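Long-range contacts in CmeC (Campylobacter jejuni, PDB 4MT4), which probably carries drugs and other compounds out across the outer membrane, as a trimeric channel of the outer membrane factor family serving an efflux pump: residues F41-L46 with V160-F164; I260-S265 with V442-F446; R376-R380 with S434-I439. One frame throughout, in Å; residues are numbered along the deposited sequence.

All three contacts lie in the helical part of CmeC, and most of their touching residues are buried. Interactions 2 and 3 share helix 411-445: interaction 3 pairs it with helix 339-405, and interaction 2 ties its C-terminal end to the loop before helix 273-293. Their centres are about 13 Å apart, with Val442 packing on Arg376. Interaction 1 joins the start of helix 44-56 to helix 129-195, and Phe164 carries it onto Ala436 of interaction 3. The chemistry differs: interaction 1 mixes aromatic packing with a Tyr-Asp hydrogen bond, interaction 2 rests on apolar and CH-pi packing, and interaction 3 adds an Arg-Tyr hydrogen bond to helix packing.

Interaction 1: F41-L46 with V160-F164; sequences FDDENL and VQTYF
The chain enters helix 44-56 through a turn: Asp42 takes positive phi and psi (56/40), Asp43 is extended (-121/109) at the N-cap, and Glu44 to Leu46 are helical. Facing this helix start is one turn of helix 129-195, with Leu46 and Val160 closest in register, their CA atoms 7.0 Å apart. Asp43, chi1 t, splits its carboxylate between two jobs. Its OD1 accepts from Asn45 ND2 at 3.0 Å and, weakly, from the backbone N of Asn45 and of Leu46, which caps the helix; its OD2 takes a very short hydrogen bond, 2.4 Å, from Tyr163 OH. To reach it, Tyr163 extends in the t rotamer with chi2 near 83°, laying a ring face against Leu46, whose CB sits 4.3 Å from the ring centroid in a CH-pi contact. Leu46, chi1 t and chi2 p, places CD1 3.6 Å from Tyr163 CD2 and CD2 4.1 Å from Phe164 CZ. Phe41 and Phe164, both chi1 m, form a T-shaped pair: the edge of Phe164 meets the face of Phe41, centroids 4.9 Å apart and planes at 69°. An N-cap carboxylate thus also anchors the neighbouring helix. Beyond the contact, Phe41 meets Phe258, Phe164 packs on Ala436 of helix 411-445, and Thr162 faces helix 201-236.

Interaction 2: I260-S265 with V442-F446; sequences IPTGIS and VIKAF
Segment 260-265 has no regular secondary structure. Ile260 and Pro261 are extended (-124/153 and -57/148), Thr262 bends the chain at -117/-4, and Gly263, Ile264 and Ser265 run extended again, so the loop curves round the C-terminal end of helix 411-445. This is a helix terminus packed into a loop within the helical part of an outer membrane factor. Val442 to Ala445 are helical; Phe446, at -99/10, is the first residue to leave helical geometry, and its N makes weak hydrogen bonds to Val442 O and Ile443 O at 3.1 and 3.3 Å. In register, the CA atoms of Ile260 and Ile443 stand 6.9 Å apart, those of Ser265 and Phe446 7.9 Å.

Phe446 is the centre of the contact and loses the most surface to it. With chi1 m and chi2 near 82°, its ring enters the bend of the loop. Pro261, in the C-gamma exo pucker, covers one face, its CB 3.8 Å from the ring centroid in a CH-pi contact. Ile264 CA and Ser265 N line the ring edge, 3.8 and 3.6 Å from Phe446 CE2. At the other end, Ile260, chi1 p and chi2 t, sets CD1 4.1 Å from Val442 CG1 and CG2 3.9 Å from Ile443 CG1. Outside the segments, Phe446 also packs on Ile369 of helix 339-405 and Ile264 on Leu244 of a neighbouring subunit. The tightest approach is at the ring edge, where Gly263 O lies 3.2 Å from Phe446 CZ.

Interaction 3: R376-R380 with S434-I439; sequences RKTIR and SYANSI
Tyr435, Arg376 and Ile379 bury the most surface where helices 339-405 and 411-445 run antiparallel, their local axes 9.2 Å apart and crossing at -159°. The register sets Arg376 CA 5.2 Å from Ser438 CA and Ile379 CA 5.8 Å from Tyr435 CA. Tyr435, chi1 t and chi2 near 75°, reaches across the flank of the neighbouring helix, nearly at right angles to its axis, so that its OH accepts a 3.2 Å hydrogen bond from Arg376 NH1 and touches Arg380 CD at 3.4 Å. Arg376 folds back (t, m, m), bringing CD 3.8 Å from Ile439 CD1; its NH2 bonds Gly21 O and forms a salt bridge with Glu26. Ile379, chi1 m and chi2 t, points at the other helix, CG2 3.6 Å from Tyr435 CB and CD1 3.8 Å from Ser438 CB; it also packs on Leu223 of a neighbouring subunit. Such shallow antiparallel pairing of long helices is characteristic of the coiled-coil-like helical barrel of TolC-type outer membrane factors.

Interaction 1: F41-L46 with V160-F164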
loop_
_atom_site.group_PDB
_atom_site.type_symbol
_atom_site.label_atom_id
_atom_site.label_comp_id
_atom_site.label_asym_id
_atom_site.label_seq_id
_atom_site.Cartn_x
_atom_site.Cartn_y
_atom_site.Cartn_z
ATOM N N PHE B 41 -30.064 5.383 -13.941
ATOM C CA PHE B 41 -29.615 4.682 -15.138
ATOM C C PHE B 41 -30.744 3.833 -15.708
ATOM O O PHE B 41 -30.621 3.273 -16.798
ATOM C CB PHE B 41 -28.399 3.807 -14.833
ATOM C CG PHE B 41 -27.122 4.579 -14.661
ATOM C CD1 PHE B 41 -26.477 5.128 -15.758
ATOM C CD2 PHE B 41 -26.560 4.744 -13.407
ATOM C CE1 PHE B 41 -25.301 5.836 -15.604
ATOM C CE2 PHE B 41 -25.383 5.451 -13.247
ATOM C CZ PHE B 41 -24.753 5.998 -14.346
ATOM N N ASP B 42 -31.839 3.749 -14.955
ATOM C CA ASP B 42 -33.026 2.996 -15.350
ATOM C C ASP B 42 -32.682 1.538 -15.656
ATOM O O ASP B 42 -33.195 0.951 -16.609
ATOM C CB ASP B 42 -33.698 3.656 -16.558
ATOM C CG ASP B 42 -33.818 5.164 -16.406
ATOM O OD1 ASP B 42 -34.059 5.636 -15.274
ATOM O OD2 ASP B 42 -33.665 5.877 -17.420
ATOM N N ASP B 43 -31.807 0.966 -14.836
ATOM C CA ASP B 43 -31.361 -0.412 -15.003
ATOM C C ASP B 43 -31.681 -1.222 -13.748
ATOM O O ASP B 43 -31.061 -1.031 -12.703
ATOM C CB ASP B 43 -29.860 -0.452 -15.304
ATOM C CG ASP B 43 -29.393 -1.807 -15.813
ATOM O OD1 ASP B 43 -30.054 -2.827 -15.526
ATOM O OD2 ASP B 43 -28.352 -1.850 -16.502
ATOM N N GLU B 44 -32.645 -2.129 -13.857
ATOM C CA GLU B 44 -33.063 -2.928 -12.712
ATOM C C GLU B 44 -31.985 -3.938 -12.331
ATOM O O GLU B 44 -31.850 -4.301 -11.163
ATOM C CB GLU B 44 -34.385 -3.643 -13.001
ATOM C CG GLU B 44 -35.175 -3.987 -11.748
ATOM C CD GLU B 44 -35.556 -2.755 -10.949
ATOM O OE1 GLU B 44 -35.046 -2.595 -9.819
ATOM O OE2 GLU B 44 -36.365 -1.945 -11.450
ATOM N N ASN B 45 -31.217 -4.386 -13.322
ATOM C CA ASN B 45 -30.106 -5.297 -13.071
ATOM C C ASN B 45 -29.009 -4.607 -12.269
ATOM O O ASN B 45 -28.405 -5.204 -11.377
ATOM C CB ASN B 45 -29.535 -5.829 -14.387
ATOM C CG ASN B 45 -30.610 -6.347 -15.324
ATOM O OD1 ASN B 45 -31.076 -7.478 -15.192
ATOM N ND2 ASN B 45 -31.007 -5.517 -16.283
ATOM N N LEU B 46 -28.758 -3.344 -12.597
ATOM C CA LEU B 46 -27.770 -2.545 -11.885
ATOM C C LEU B 46 -28.207 -2.305 -10.444
ATOM O O LEU B 46 -27.392 -2.348 -9.525
ATOM C CB LEU B 46 -27.539 -1.210 -12.598
ATOM C CG LEU B 46 -26.589 -0.216 -11.924
ATOM C CD1 LEU B 46 -25.211 -0.831 -11.724
ATOM C CD2 LEU B 46 -26.495 1.074 -12.727
ATOM N N VAL B 160 -20.839 -0.084 -9.633
ATOM C CA VAL B 160 -21.524 0.444 -10.811
ATOM C C VAL B 160 -20.606 0.462 -12.028
ATOM O O VAL B 160 -20.995 0.048 -13.122
ATOM C CB VAL B 160 -22.058 1.873 -10.561
ATOM C CG1 VAL B 160 -22.594 2.483 -11.847
ATOM C CG2 VAL B 160 -23.130 1.860 -9.483
ATOM N N GLN B 161 -19.381 0.940 -11.829
ATOM C CA GLN B 161 -18.418 1.054 -12.917
ATOM C C GLN B 161 -17.891 -0.309 -13.361
ATOM O O GLN B 161 -17.483 -0.477 -14.509
ATOM C CB GLN B 161 -17.255 1.963 -12.507
ATOM C CG GLN B 161 -17.623 3.439 -12.408
ATOM C CD GLN B 161 -16.424 4.329 -12.143
ATOM O OE1 GLN B 161 -15.411 3.880 -11.607
ATOM N NE2 GLN B 161 -16.531 5.598 -12.525
ATOM N N THR B 162 -17.901 -1.280 -12.453
ATOM C CA THR B 162 -17.519 -2.647 -12.795
ATOM C C THR B 162 -18.628 -3.300 -13.613
ATOM O O THR B 162 -18.365 -4.048 -14.557
ATOM C CB THR B 162 -17.232 -3.494 -11.539
ATOM O OG1 THR B 162 -16.114 -2.941 -10.837
ATOM C CG2 THR B 162 -16.922 -4.938 -11.912
ATOM N N TYR B 163 -19.871 -2.999 -13.246
ATOM C CA TYR B 163 -21.033 -3.485 -13.981
ATOM C C TYR B 163 -20.998 -3.010 -15.429
ATOM O O TYR B 163 -21.192 -3.797 -16.354
ATOM C CB TYR B 163 -22.328 -3.019 -13.309
ATOM C CG TYR B 163 -23.578 -3.240 -14.137
ATOM C CD1 TYR B 163 -24.214 -4.474 -14.155
ATOM C CD2 TYR B 163 -24.125 -2.212 -14.895
ATOM C CE1 TYR B 163 -25.358 -4.681 -14.906
ATOM C CE2 TYR B 163 -25.268 -2.407 -15.651
ATOM C CZ TYR B 163 -25.880 -3.644 -15.653
ATOM O OH TYR B 163 -27.017 -3.846 -16.399
ATOM N N PHE B 164 -20.742 -1.719 -15.611
ATOM C CA PHE B 164 -20.713 -1.111 -16.934
ATOM C C PHE B 164 -19.534 -1.609 -17.765
ATOM O O PHE B 164 -19.641 -1.750 -18.984
ATOM C CB PHE B 164 -20.667 0.413 -16.815
ATOM C CG PHE B 164 -22.015 1.041 -16.596
ATOM C CD1 PHE B 164 -23.132 0.552 -17.253
ATOM C CD2 PHE B 164 -22.168 2.110 -15.728
ATOM C CE1 PHE B 164 -24.376 1.122 -17.056
ATOM C CE2 PHE B 164 -23.411 2.686 -15.526
ATOM C CZ PHE B 164 -24.517 2.190 -16.191
#

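Interaction 2: I260-S265 with V442-F446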
loop_
_atom_site.group_PDB
_atom_site.type_symbol
_atom_site.label_atom_id
_atom_site.label_comp_id
_atom_site.label_asym_id
_atom_site.label_seq_id
_atom_site.Cartn_x
_atom_site.Cartn_y
_atom_site.Cartn_z
ATOM N N ILE B 260 -26.705 16.067 -13.101
ATOM C CA ILE B 260 -25.457 16.123 -12.352
ATOM C C ILE B 260 -24.826 17.508 -12.477
ATOM O O ILE B 260 -25.060 18.209 -13.462
ATOM C CB ILE B 260 -24.456 15.050 -12.836
ATOM C CG1 ILE B 260 -24.109 15.266 -14.309
ATOM C CG2 ILE B 260 -25.017 13.655 -12.610
ATOM C CD1 ILE B 260 -23.089 14.285 -14.842
ATOM N N PRO B 261 -24.033 17.913 -11.470
ATOM C CA PRO B 261 -23.359 19.216 -11.498
ATOM C C PRO B 261 -22.463 19.405 -12.720
ATOM O O PRO B 261 -21.888 18.441 -13.224
ATOM C CB PRO B 261 -22.523 19.202 -10.214
ATOM C CG PRO B 261 -23.255 18.288 -9.305
ATOM C CD PRO B 261 -23.826 17.217 -10.188
ATOM N N THR B 262 -22.360 20.645 -13.186
ATOM C CA THR B 262 -21.484 20.984 -14.300
ATOM C C THR B 262 -20.410 21.957 -13.833
ATOM O O THR B 262 -19.516 22.330 -14.592
ATOM C CB THR B 262 -22.266 21.607 -15.470
ATOM O OG1 THR B 262 -22.846 22.849 -15.054
ATOM C CG2 THR B 262 -23.368 20.668 -15.940
ATOM N N GLY B 263 -20.516 22.367 -12.576
ATOM C CA GLY B 263 -19.546 23.249 -11.955
ATOM C C GLY B 263 -19.362 22.863 -10.500
ATOM O O GLY B 263 -20.171 22.117 -9.949
ATOM N N ILE B 264 -18.304 23.364 -9.873
ATOM C CA ILE B 264 -18.026 23.006 -8.488
ATOM C C ILE B 264 -19.055 23.642 -7.552
ATOM O O ILE B 264 -19.529 24.754 -7.787
ATOM C CB ILE B 264 -16.593 23.415 -8.072
ATOM C CG1 ILE B 264 -16.234 22.814 -6.710
ATOM C CG2 ILE B 264 -16.426 24.931 -8.080
ATOM C CD1 ILE B 264 -14.763 22.867 -6.388
ATOM N N SER B 265 -19.416 22.913 -6.501
ATOM C CA SER B 265 -20.404 23.388 -5.541
ATOM C C SER B 265 -19.809 24.426 -4.596
ATOM O O SER B 265 -18.600 24.455 -4.371
ATOM C CB SER B 265 -20.970 22.215 -4.740
ATOM O OG SER B 265 -21.855 22.666 -3.732
ATOM N N VAL B 442 -18.185 11.940 -11.809
ATOM C CA VAL B 442 -18.687 13.252 -11.415
ATOM C C VAL B 442 -19.480 13.150 -10.119
ATOM O O VAL B 442 -19.262 13.919 -9.184
ATOM C CB VAL B 442 -19.581 13.875 -12.508
ATOM C CG1 VAL B 442 -20.210 15.167 -12.006
ATOM C CG2 VAL B 442 -18.781 14.120 -13.774
ATOM N N ILE B 443 -20.401 12.193 -10.074
ATOM C CA ILE B 443 -21.197 11.941 -8.879
ATOM C C ILE B 443 -20.303 11.612 -7.684
ATOM O O ILE B 443 -20.519 12.112 -6.579
ATOM C CB ILE B 443 -22.200 10.787 -9.104
ATOM C CG1 ILE B 443 -23.183 11.147 -10.223
ATOM C CG2 ILE B 443 -22.947 10.467 -7.817
ATOM C CD1 ILE B 443 -24.155 10.036 -10.571
ATOM N N LYS B 444 -19.294 10.779 -7.920
ATOM C CA LYS B 444 -18.352 10.390 -6.875
ATOM C C LYS B 444 -17.549 11.583 -6.367
ATOM O O LYS B 444 -17.322 11.726 -5.166
ATOM C CB LYS B 444 -17.397 9.312 -7.390
ATOM C CG LYS B 444 -16.421 8.788 -6.344
ATOM C CD LYS B 444 -15.189 8.163 -6.985
ATOM C CE LYS B 444 -15.560 7.071 -7.975
ATOM N NZ LYS B 444 -14.356 6.460 -8.603
ATOM N N ALA B 445 -17.121 12.438 -7.291
ATOM C CA ALA B 445 -16.280 13.583 -6.953
ATOM C C ALA B 445 -17.034 14.632 -6.143
ATOM O O ALA B 445 -16.428 15.421 -5.419
ATOM C CB ALA B 445 -15.711 14.208 -8.217
ATOM N N PHE B 446 -18.356 14.638 -6.265
ATOM C CA PHE B 446 -19.184 15.611 -5.559
ATOM C C PHE B 446 -19.800 15.027 -4.290
ATOM O O PHE B 446 -20.662 15.647 -3.665
ATOM C CB PHE B 446 -20.286 16.145 -6.480
ATOM C CG PHE B 446 -19.823 17.234 -7.407
ATOM C CD1 PHE B 446 -19.178 16.924 -8.591
ATOM C CD2 PHE B 446 -20.031 18.565 -7.092
ATOM C CE1 PHE B 446 -18.749 17.920 -9.444
ATOM C CE2 PHE B 446 -19.606 19.568 -7.940
ATOM C CZ PHE B 446 -18.964 19.243 -9.119
#

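Interaction 3: R376-R380 with S434-I439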
loop_
_atom_site.group_PDB
_atom_site.type_symbol
_atom_site.label_atom_id
_atom_site.label_comp_id
_atom_site.label_asym_id
_atom_site.label_seq_id
_atom_site.Cartn_x
_atom_site.Cartn_y
_atom_site.Cartn_z
ATOM N N ARG B 376 -16.304 14.355 -18.514
ATOM C CA ARG B 376 -17.714 14.063 -18.750
ATOM C C ARG B 376 -18.212 14.711 -20.044
ATOM O O ARG B 376 -18.855 14.056 -20.868
ATOM C CB ARG B 376 -18.554 14.533 -17.557
ATOM C CG ARG B 376 -19.879 13.803 -17.357
ATOM C CD ARG B 376 -20.937 14.259 -18.354
ATOM N NE ARG B 376 -21.002 15.715 -18.445
ATOM C CZ ARG B 376 -21.662 16.377 -19.391
ATOM N NH1 ARG B 376 -22.313 15.715 -20.338
ATOM N NH2 ARG B 376 -21.666 17.702 -19.393
ATOM N N LYS B 377 -17.910 15.994 -20.221
ATOM C CA LYS B 377 -18.379 16.727 -21.391
ATOM C C LYS B 377 -17.566 16.392 -22.642
ATOM O O LYS B 377 -18.068 16.491 -23.759
ATOM C CB LYS B 377 -18.346 18.236 -21.129
ATOM C CG LYS B 377 -16.955 18.835 -21.002
ATOM C CD LYS B 377 -17.025 20.350 -20.862
ATOM C CE LYS B 377 -15.638 20.976 -20.858
ATOM N NZ LYS B 377 -15.707 22.457 -20.713
ATOM N N THR B 378 -16.313 15.991 -22.454
ATOM C CA THR B 378 -15.463 15.628 -23.584
ATOM C C THR B 378 -15.868 14.272 -24.148
ATOM O O THR B 378 -15.937 14.088 -25.364
ATOM C CB THR B 378 -13.975 15.595 -23.192
ATOM O OG1 THR B 378 -13.578 16.880 -22.699
ATOM C CG2 THR B 378 -13.115 15.236 -24.398
ATOM N N ILE B 379 -16.141 13.324 -23.256
ATOM C CA ILE B 379 -16.581 11.995 -23.660
ATOM C C ILE B 379 -17.985 12.074 -24.264
ATOM O O ILE B 379 -18.362 11.257 -25.107
ATOM C CB ILE B 379 -16.553 11.008 -22.469
ATOM C CG1 ILE B 379 -15.128 10.859 -21.933
ATOM C CG2 ILE B 379 -17.061 9.641 -22.883
ATOM C CD1 ILE B 379 -15.035 10.045 -20.663
ATOM N N ARG B 380 -18.749 13.081 -23.847
ATOM C CA ARG B 380 -20.065 13.330 -24.425
ATOM C C ARG B 380 -19.942 13.641 -25.915
ATOM O O ARG B 380 -20.762 13.202 -26.723
ATOM C CB ARG B 380 -20.768 14.481 -23.702
ATOM C CG ARG B 380 -22.139 14.821 -24.263
ATOM C CD ARG B 380 -23.063 13.615 -24.240
ATOM N NE ARG B 380 -24.376 13.929 -24.793
ATOM C CZ ARG B 380 -24.678 13.856 -26.086
ATOM N NH1 ARG B 380 -23.760 13.478 -26.964
ATOM N NH2 ARG B 380 -25.901 14.161 -26.500
ATOM N N SER B 434 -17.677 4.236 -21.206
ATOM C CA SER B 434 -16.732 5.178 -20.624
ATOM C C SER B 434 -17.482 6.447 -20.257
ATOM O O SER B 434 -17.100 7.160 -19.331
ATOM C CB SER B 434 -15.584 5.489 -21.586
ATOM O OG SER B 434 -14.787 4.341 -21.818
ATOM N N TYR B 435 -18.554 6.723 -20.993
ATOM C CA TYR B 435 -19.399 7.872 -20.703
ATOM C C TYR B 435 -20.288 7.591 -19.500
ATOM O O TYR B 435 -20.551 8.480 -18.692
ATOM C CB TYR B 435 -20.261 8.247 -21.911
ATOM C CG TYR B 435 -21.121 9.467 -21.659
ATOM C CD1 TYR B 435 -20.562 10.739 -21.642
ATOM C CD2 TYR B 435 -22.487 9.348 -21.430
ATOM C CE1 TYR B 435 -21.340 11.857 -21.405
ATOM C CE2 TYR B 435 -23.270 10.461 -21.192
ATOM C CZ TYR B 435 -22.693 11.714 -21.182
ATOM O OH TYR B 435 -23.473 12.826 -20.947
ATOM N N ALA B 436 -20.751 6.348 -19.395
ATOM C CA ALA B 436 -21.551 5.920 -18.253
ATOM C C ALA B 436 -20.734 6.033 -16.972
ATOM O O ALA B 436 -21.223 6.518 -15.953
ATOM C CB ALA B 436 -22.045 4.494 -18.450
ATOM N N ASN B 437 -19.482 5.591 -17.037
ATOM C CA ASN B 437 -18.576 5.679 -15.899
ATOM C C ASN B 437 -18.110 7.108 -15.643
ATOM O O ASN B 437 -17.682 7.440 -14.537
ATOM C CB ASN B 437 -17.362 4.770 -16.109
ATOM C CG ASN B 437 -17.714 3.298 -16.019
ATOM O OD1 ASN B 437 -18.801 2.933 -15.571
ATOM N ND2 ASN B 437 -16.788 2.441 -16.436
ATOM N N SER B 438 -18.188 7.948 -16.670
ATOM C CA SER B 438 -17.828 9.354 -16.526
ATOM C C SER B 438 -18.880 10.067 -15.688
ATOM O O SER B 438 -18.573 11.009 -14.958
ATOM C CB SER B 438 -17.684 10.030 -17.891
ATOM O OG SER B 438 -18.949 10.252 -18.491
ATOM N N ILE B 439 -20.123 9.609 -15.800
ATOM C CA ILE B 439 -21.213 10.136 -14.989
ATOM C C ILE B 439 -20.960 9.827 -13.519
ATOM O O ILE B 439 -21.121 10.685 -12.653
ATOM C CB ILE B 439 -22.576 9.546 -15.405
ATOM C CG1 ILE B 439 -22.853 9.820 -16.884
ATOM C CG2 ILE B 439 -23.689 10.118 -14.546
ATOM C CD1 ILE B 439 -22.937 11.289 -17.226
#